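Local coordinates for protein alpha-1,3-glucanase (PDB 6K0P) that hydrolyses alpha-1,3-glucan as a glycoside hydrolase of family 87, here as its catalytic domain with bound sugar and calcium, at residues A[22-36]-A[53-67]. The protein carries 1 engineered substitution. Numbering follows the deposited sequence. Where two conformers were deposited one is given.
Sequences MEAESTSNATNGTKL and SSVYLDATGEYVEFT. With CA (calcium ion), chain J.
F66 brings CZ to 3.8 Å from A24 CB, while the M22 side chain runs antiparallel alongside it, M22 CE near F66 CB. CG2 of V55 and CG2 of V64 also close on A24. The amide plane of N29 is tilted 61° from the F66 ring; N29 ND2 sits 3.6 Å from F66 CD2 and donates one N-H to A24 O from above the carbonyl plane, while OD1 accepts from a water that takes the N-H of T67. Without this amide, as with an alanine here, A24 O is likely to lose its side-chain donor and the water on T67 N its acceptor, with a gap opened beside F66. Farther along, T31 OG1, anti to the backbone N (chi1 -175°), gives a 2.6 Å bond to Y63 O and accepts from G33 N, an ST turn. N32 lies across the Y63 ring: its OD1 takes Y63 N in the carbonyl plane at 2.8 Å, and ND2 reaches G61 O in the type II turn A59-E62. T34 and Y56 form an antiparallel hydrogen-bonded pair; S53 OG meets a lone pair of L36 O at 2.7 Å. S53 O, both carboxylate oxygens of E25 and E23 OE1 bind calcium, with S50 and D168 completing the site. Strands 34-35 and 55-57 belong to one antiparallel sheet and 63-67 to another, V55, V64 and F66 meeting on A24 between them, consistent with a galactose-binding-like beta-sandwich.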
loop_
_atom_site.group_PDB
_atom_site.type_symbol
_atom_site.label_atom_id
_atom_site.label_comp_id
_atom_site.label_asym_id
_atom_site.label_seq_id
_atom_site.Cartn_x
_atom_site.Cartn_y
_atom_site.Cartn_z
ATOM N N MET A 22 -1.054 -2.473 -16.474
ATOM C CA MET A 22 -0.141 -2.409 -17.609
ATOM C C MET A 22 0.686 -1.137 -17.538
ATOM O O MET A 22 0.132 -0.037 -17.433
ATOM C CB MET A 22 -0.918 -2.485 -18.922
ATOM C CG MET A 22 -1.740 -3.773 -19.005
ATOM S SD MET A 22 -2.246 -4.153 -20.680
ATOM C CE MET A 22 -3.296 -2.766 -21.004
ATOM N N GLU A 23 2.008 -1.283 -17.581
ATOM C CA GLU A 23 2.890 -0.125 -17.512
ATOM C C GLU A 23 2.920 0.590 -18.855
ATOM O O GLU A 23 3.038 -0.040 -19.911
ATOM C CB GLU A 23 4.311 -0.555 -17.137
ATOM C CG GLU A 23 4.431 -1.212 -15.765
ATOM C CD GLU A 23 4.237 -0.242 -14.611
ATOM O OE1 GLU A 23 4.144 0.986 -14.844
ATOM O OE2 GLU A 23 4.177 -0.724 -13.459
ATOM N N ALA A 24 2.830 1.924 -18.811
ATOM C CA ALA A 24 2.826 2.698 -20.049
ATOM C C ALA A 24 4.112 2.490 -20.831
ATOM O O ALA A 24 4.087 2.391 -22.069
ATOM C CB ALA A 24 2.654 4.182 -19.727
ATOM N N GLU A 25 5.240 2.420 -20.124
ATOM C CA GLU A 25 6.577 2.402 -20.714
ATOM C C GLU A 25 6.974 1.051 -21.283
ATOM O O GLU A 25 8.107 0.914 -21.761
ATOM C CB GLU A 25 7.609 2.842 -19.667
ATOM C CG GLU A 25 7.735 1.911 -18.462
ATOM C CD GLU A 25 6.756 2.233 -17.327
ATOM O OE1 GLU A 25 5.731 2.927 -17.555
ATOM O OE2 GLU A 25 7.024 1.783 -16.195
ATOM N N SER A 26 6.092 0.058 -21.239
ATOM C CA SER A 26 6.443 -1.265 -21.735
ATOM C C SER A 26 6.899 -1.167 -23.186
ATOM O O SER A 26 6.353 -0.388 -23.976
ATOM C CB SER A 26 5.228 -2.182 -21.642
ATOM O OG SER A 26 5.408 -3.350 -22.435
ATOM N N THR A 27 7.926 -1.952 -23.536
ATOM C CA THR A 27 8.408 -1.963 -24.914
ATOM C C THR A 27 7.365 -2.489 -25.892
ATOM O O THR A 27 7.537 -2.328 -27.106
ATOM C CB THR A 27 9.702 -2.781 -25.019
ATOM O OG1 THR A 27 9.449 -4.132 -24.621
ATOM C CG2 THR A 27 10.775 -2.192 -24.119
ATOM N N SER A 28 6.285 -3.086 -25.392
ATOM C CA SER A 28 5.165 -3.514 -26.218
ATOM C C SER A 28 4.248 -2.371 -26.622
ATOM O O SER A 28 3.313 -2.599 -27.396
ATOM C CB SER A 28 4.325 -4.537 -25.445
ATOM O OG SER A 28 4.969 -5.793 -25.393
ATOM N N ASN A 29 4.461 -1.162 -26.099
ATOM C CA ASN A 29 3.529 -0.054 -26.278
ATOM C C ASN A 29 4.141 1.002 -27.190
ATOM O O ASN A 29 5.092 1.698 -26.802
ATOM C CB ASN A 29 3.184 0.576 -24.935
ATOM C CG ASN A 29 2.368 -0.328 -24.069
ATOM O OD1 ASN A 29 1.849 -1.353 -24.528
ATOM N ND2 ASN A 29 2.229 0.045 -22.805
ATOM N N ALA A 30 3.574 1.154 -28.379
ATOM C CA ALA A 30 4.047 2.205 -29.264
ATOM C C ALA A 30 3.786 3.564 -28.634
ATOM O O ALA A 30 2.756 3.788 -27.984
ATOM C CB ALA A 30 3.347 2.114 -30.617
ATOM N N THR A 31 4.738 4.473 -28.804
ATOM C CA THR A 31 4.553 5.828 -28.324
ATOM C C THR A 31 5.353 6.773 -29.201
ATOM O O THR A 31 6.413 6.411 -29.722
ATOM C CB THR A 31 4.941 5.977 -26.840
ATOM O OG1 THR A 31 4.624 7.301 -26.401
ATOM C CG2 THR A 31 6.438 5.728 -26.623
ATOM N N ASN A 32 4.826 7.983 -29.375
ATOM C CA ASN A 32 5.597 9.099 -29.900
ATOM C C ASN A 32 5.924 10.117 -28.819
ATOM O O ASN A 32 6.325 11.238 -29.140
ATOM C CB ASN A 32 4.894 9.755 -31.093
ATOM C CG ASN A 32 3.562 10.365 -30.723
ATOM O OD1 ASN A 32 3.101 10.217 -29.597
ATOM N ND2 ASN A 32 2.937 11.055 -31.669
ATOM N N GLY A 33 5.748 9.756 -27.548
ATOM C CA GLY A 33 6.088 10.608 -26.431
ATOM C C GLY A 33 7.441 10.252 -25.858
ATOM O O GLY A 33 8.243 9.548 -26.479
ATOM N N THR A 34 7.691 10.731 -24.645
ATOM C CA THR A 34 9.026 10.674 -24.053
ATOM C C THR A 34 9.031 9.679 -22.898
ATOM O O THR A 34 8.426 9.933 -21.851
ATOM C CB THR A 34 9.425 12.066 -23.578
ATOM O OG1 THR A 34 9.451 12.957 -24.706
ATOM C CG2 THR A 34 10.793 12.041 -22.925
ATOM N N LYS A 35 9.752 8.572 -23.066
ATOM C CA LYS A 35 9.840 7.529 -22.047
ATOM C C LYS A 35 10.951 7.885 -21.060
ATOM O O LYS A 35 12.103 8.087 -21.459
ATOM C CB LYS A 35 10.125 6.186 -22.722
ATOM C CG LYS A 35 10.050 4.993 -21.797
ATOM C CD LYS A 35 10.026 3.676 -22.589
ATOM C CE LYS A 35 8.918 3.644 -23.662
ATOM N NZ LYS A 35 8.742 2.259 -24.222
ATOM N N LEU A 36 10.609 7.977 -19.776
ATOM C CA LEU A 36 11.575 8.401 -18.770
ATOM C C LEU A 36 12.547 7.278 -18.436
ATOM O O LEU A 36 12.146 6.123 -18.269
ATOM C CB LEU A 36 10.853 8.808 -17.484
ATOM C CG LEU A 36 9.832 9.947 -17.574
ATOM C CD1 LEU A 36 9.308 10.291 -16.178
ATOM C CD2 LEU A 36 10.457 11.175 -18.254
ATOM N N SER A 53 9.193 4.417 -14.130
ATOM C CA SER A 53 9.143 5.095 -15.417
ATOM C C SER A 53 7.700 5.406 -15.802
ATOM O O SER A 53 6.753 4.754 -15.359
ATOM C CB SER A 53 9.825 4.259 -16.507
ATOM O OG SER A 53 9.769 4.903 -17.773
ATOM N N SER A 54 7.560 6.420 -16.647
ATOM C CA SER A 54 6.291 6.811 -17.242
ATOM C C SER A 54 6.571 7.274 -18.659
ATOM O O SER A 54 7.728 7.425 -19.063
ATOM C CB SER A 54 5.643 7.971 -16.480
ATOM O OG SER A 54 5.217 7.554 -15.209
ATOM N N VAL A 55 5.506 7.513 -19.419
ATOM C CA VAL A 55 5.628 8.127 -20.739
ATOM C C VAL A 55 5.029 9.518 -20.658
ATOM O O VAL A 55 3.843 9.677 -20.342
ATOM C CB VAL A 55 4.966 7.296 -21.844
ATOM C CG1 VAL A 55 5.134 8.009 -23.187
ATOM C CG2 VAL A 55 5.580 5.901 -21.901
ATOM N N TYR A 56 5.857 10.522 -20.929
ATOM C CA TYR A 56 5.471 11.922 -20.864
ATOM C C TYR A 56 4.894 12.342 -22.209
ATOM O O TYR A 56 5.572 12.249 -23.241
ATOM C CB TYR A 56 6.742 12.714 -20.561
ATOM C CG TYR A 56 6.653 14.217 -20.402
ATOM C CD1 TYR A 56 5.740 14.816 -19.537
ATOM C CD2 TYR A 56 7.556 15.033 -21.063
ATOM C CE1 TYR A 56 5.717 16.205 -19.363
ATOM C CE2 TYR A 56 7.538 16.399 -20.897
ATOM C CZ TYR A 56 6.621 16.981 -20.057
ATOM O OH TYR A 56 6.642 18.358 -19.900
ATOM N N LEU A 57 3.642 12.798 -22.200
ATOM C CA LEU A 57 2.978 13.323 -23.386
ATOM C C LEU A 57 2.940 14.837 -23.252
ATOM O O LEU A 57 2.355 15.368 -22.303
ATOM C CB LEU A 57 1.563 12.758 -23.523
ATOM C CG LEU A 57 1.394 11.245 -23.367
ATOM C CD1 LEU A 57 -0.076 10.860 -23.531
ATOM C CD2 LEU A 57 2.265 10.491 -24.374
ATOM N N ASP A 58 3.564 15.531 -24.204
ATOM C CA ASP A 58 3.835 16.951 -24.036
ATOM C C ASP A 58 3.527 17.750 -25.294
ATOM O O ASP A 58 3.914 18.923 -25.382
ATOM C CB ASP A 58 5.297 17.122 -23.632
ATOM C CG ASP A 58 5.620 18.513 -23.152
ATOM O OD1 ASP A 58 4.743 19.187 -22.570
ATOM O OD2 ASP A 58 6.776 18.933 -23.379
ATOM N N ALA A 59 2.833 17.168 -26.265
ATOM C CA ALA A 59 2.404 17.930 -27.424
ATOM C C ALA A 59 1.118 17.311 -27.934
ATOM O O ALA A 59 0.871 16.120 -27.725
ATOM C CB ALA A 59 3.469 17.929 -28.533
ATOM N N THR A 60 0.294 18.130 -28.581
ATOM C CA THR A 60 -0.920 17.613 -29.195
ATOM C C THR A 60 -0.575 16.487 -30.163
ATOM O O THR A 60 0.341 16.610 -30.984
ATOM C CB THR A 60 -1.666 18.744 -29.908
ATOM O OG1 THR A 60 -2.050 19.728 -28.941
ATOM C CG2 THR A 60 -2.919 18.220 -30.593
ATOM N N GLY A 61 -1.300 15.379 -30.049
ATOM C CA GLY A 61 -1.059 14.214 -30.870
ATOM C C GLY A 61 -0.140 13.180 -30.255
ATOM O O GLY A 61 -0.013 12.083 -30.808
ATOM N N GLU A 62 0.509 13.487 -29.131
ATOM C CA GLU A 62 1.348 12.494 -28.476
ATOM C C GLU A 62 0.482 11.473 -27.746
ATOM O O GLU A 62 -0.551 11.812 -27.163
ATOM C CB GLU A 62 2.369 13.154 -27.546
ATOM C CG GLU A 62 3.448 13.876 -28.354
ATOM C CD GLU A 62 4.625 14.368 -27.542
ATOM O OE1 GLU A 62 4.718 14.090 -26.327
ATOM O OE2 GLU A 62 5.479 15.041 -28.160
ATOM N N TYR A 63 0.889 10.212 -27.818
ATOM C CA TYR A 63 0.061 9.119 -27.333
ATOM C C TYR A 63 0.956 8.023 -26.779
ATOM O O TYR A 63 2.153 7.951 -27.080
ATOM C CB TYR A 63 -0.790 8.519 -28.469
ATOM C CG TYR A 63 0.054 7.831 -29.520
ATOM C CD1 TYR A 63 0.576 8.539 -30.589
ATOM C CD2 TYR A 63 0.375 6.485 -29.409
ATOM C CE1 TYR A 63 1.384 7.917 -31.536
ATOM C CE2 TYR A 63 1.182 5.858 -30.347
ATOM C CZ TYR A 63 1.685 6.584 -31.399
ATOM O OH TYR A 63 2.482 5.955 -32.336
ATOM N N VAL A 64 0.352 7.132 -26.003
ATOM C CA VAL A 64 0.939 5.832 -25.711
ATOM C C VAL A 64 -0.137 4.789 -25.965
ATOM O O VAL A 64 -1.294 4.978 -25.571
ATOM C CB VAL A 64 1.517 5.746 -24.281
ATOM C CG1 VAL A 64 0.524 6.274 -23.257
ATOM C CG2 VAL A 64 1.941 4.313 -23.966
ATOM N N GLU A 65 0.226 3.718 -26.668
ATOM C CA GLU A 65 -0.739 2.724 -27.134
ATOM C C GLU A 65 -0.579 1.451 -26.314
ATOM O O GLU A 65 0.453 0.771 -26.406
ATOM C CB GLU A 65 -0.499 2.437 -28.614
ATOM C CG GLU A 65 -1.498 1.461 -29.219
ATOM C CD GLU A 65 -1.234 1.229 -30.690
ATOM O OE1 GLU A 65 -0.206 0.595 -31.019
ATOM O OE2 GLU A 65 -2.041 1.697 -31.512
ATOM N N PHE A 66 -1.607 1.120 -25.528
ATOM C CA PHE A 66 -1.674 -0.135 -24.796
ATOM C C PHE A 66 -2.422 -1.170 -25.627
ATOM O O PHE A 66 -3.189 -0.838 -26.533
ATOM C CB PHE A 66 -2.450 0.042 -23.484
ATOM C CG PHE A 66 -1.819 0.989 -22.503
ATOM C CD1 PHE A 66 -2.038 2.349 -22.594
ATOM C CD2 PHE A 66 -1.038 0.508 -21.459
ATOM C CE1 PHE A 66 -1.469 3.228 -21.683
ATOM C CE2 PHE A 66 -0.472 1.377 -20.547
ATOM C CZ PHE A 66 -0.691 2.735 -20.656
ATOM N N THR A 67 -2.210 -2.442 -25.289
ATOM C CA THR A 67 -2.962 -3.538 -25.889
ATOM C C THR A 67 -3.593 -4.360 -24.776
ATOM O O THR A 67 -2.891 -4.854 -23.888
ATOM C CB THR A 67 -2.063 -4.421 -26.757
ATOM O OG1 THR A 67 -1.463 -3.621 -27.782
ATOM C CG2 THR A 67 -2.884 -5.529 -27.416
HETATM CA CA CA J . 5.118 3.045 -15.164
HETATM O O HOH W 1 0.520 -1.863 -27.259
HETATM O O HOH W 2 1.639 -0.608 -29.520
HETATM O O HOH W 3 -0.129 -2.753 -23.212
#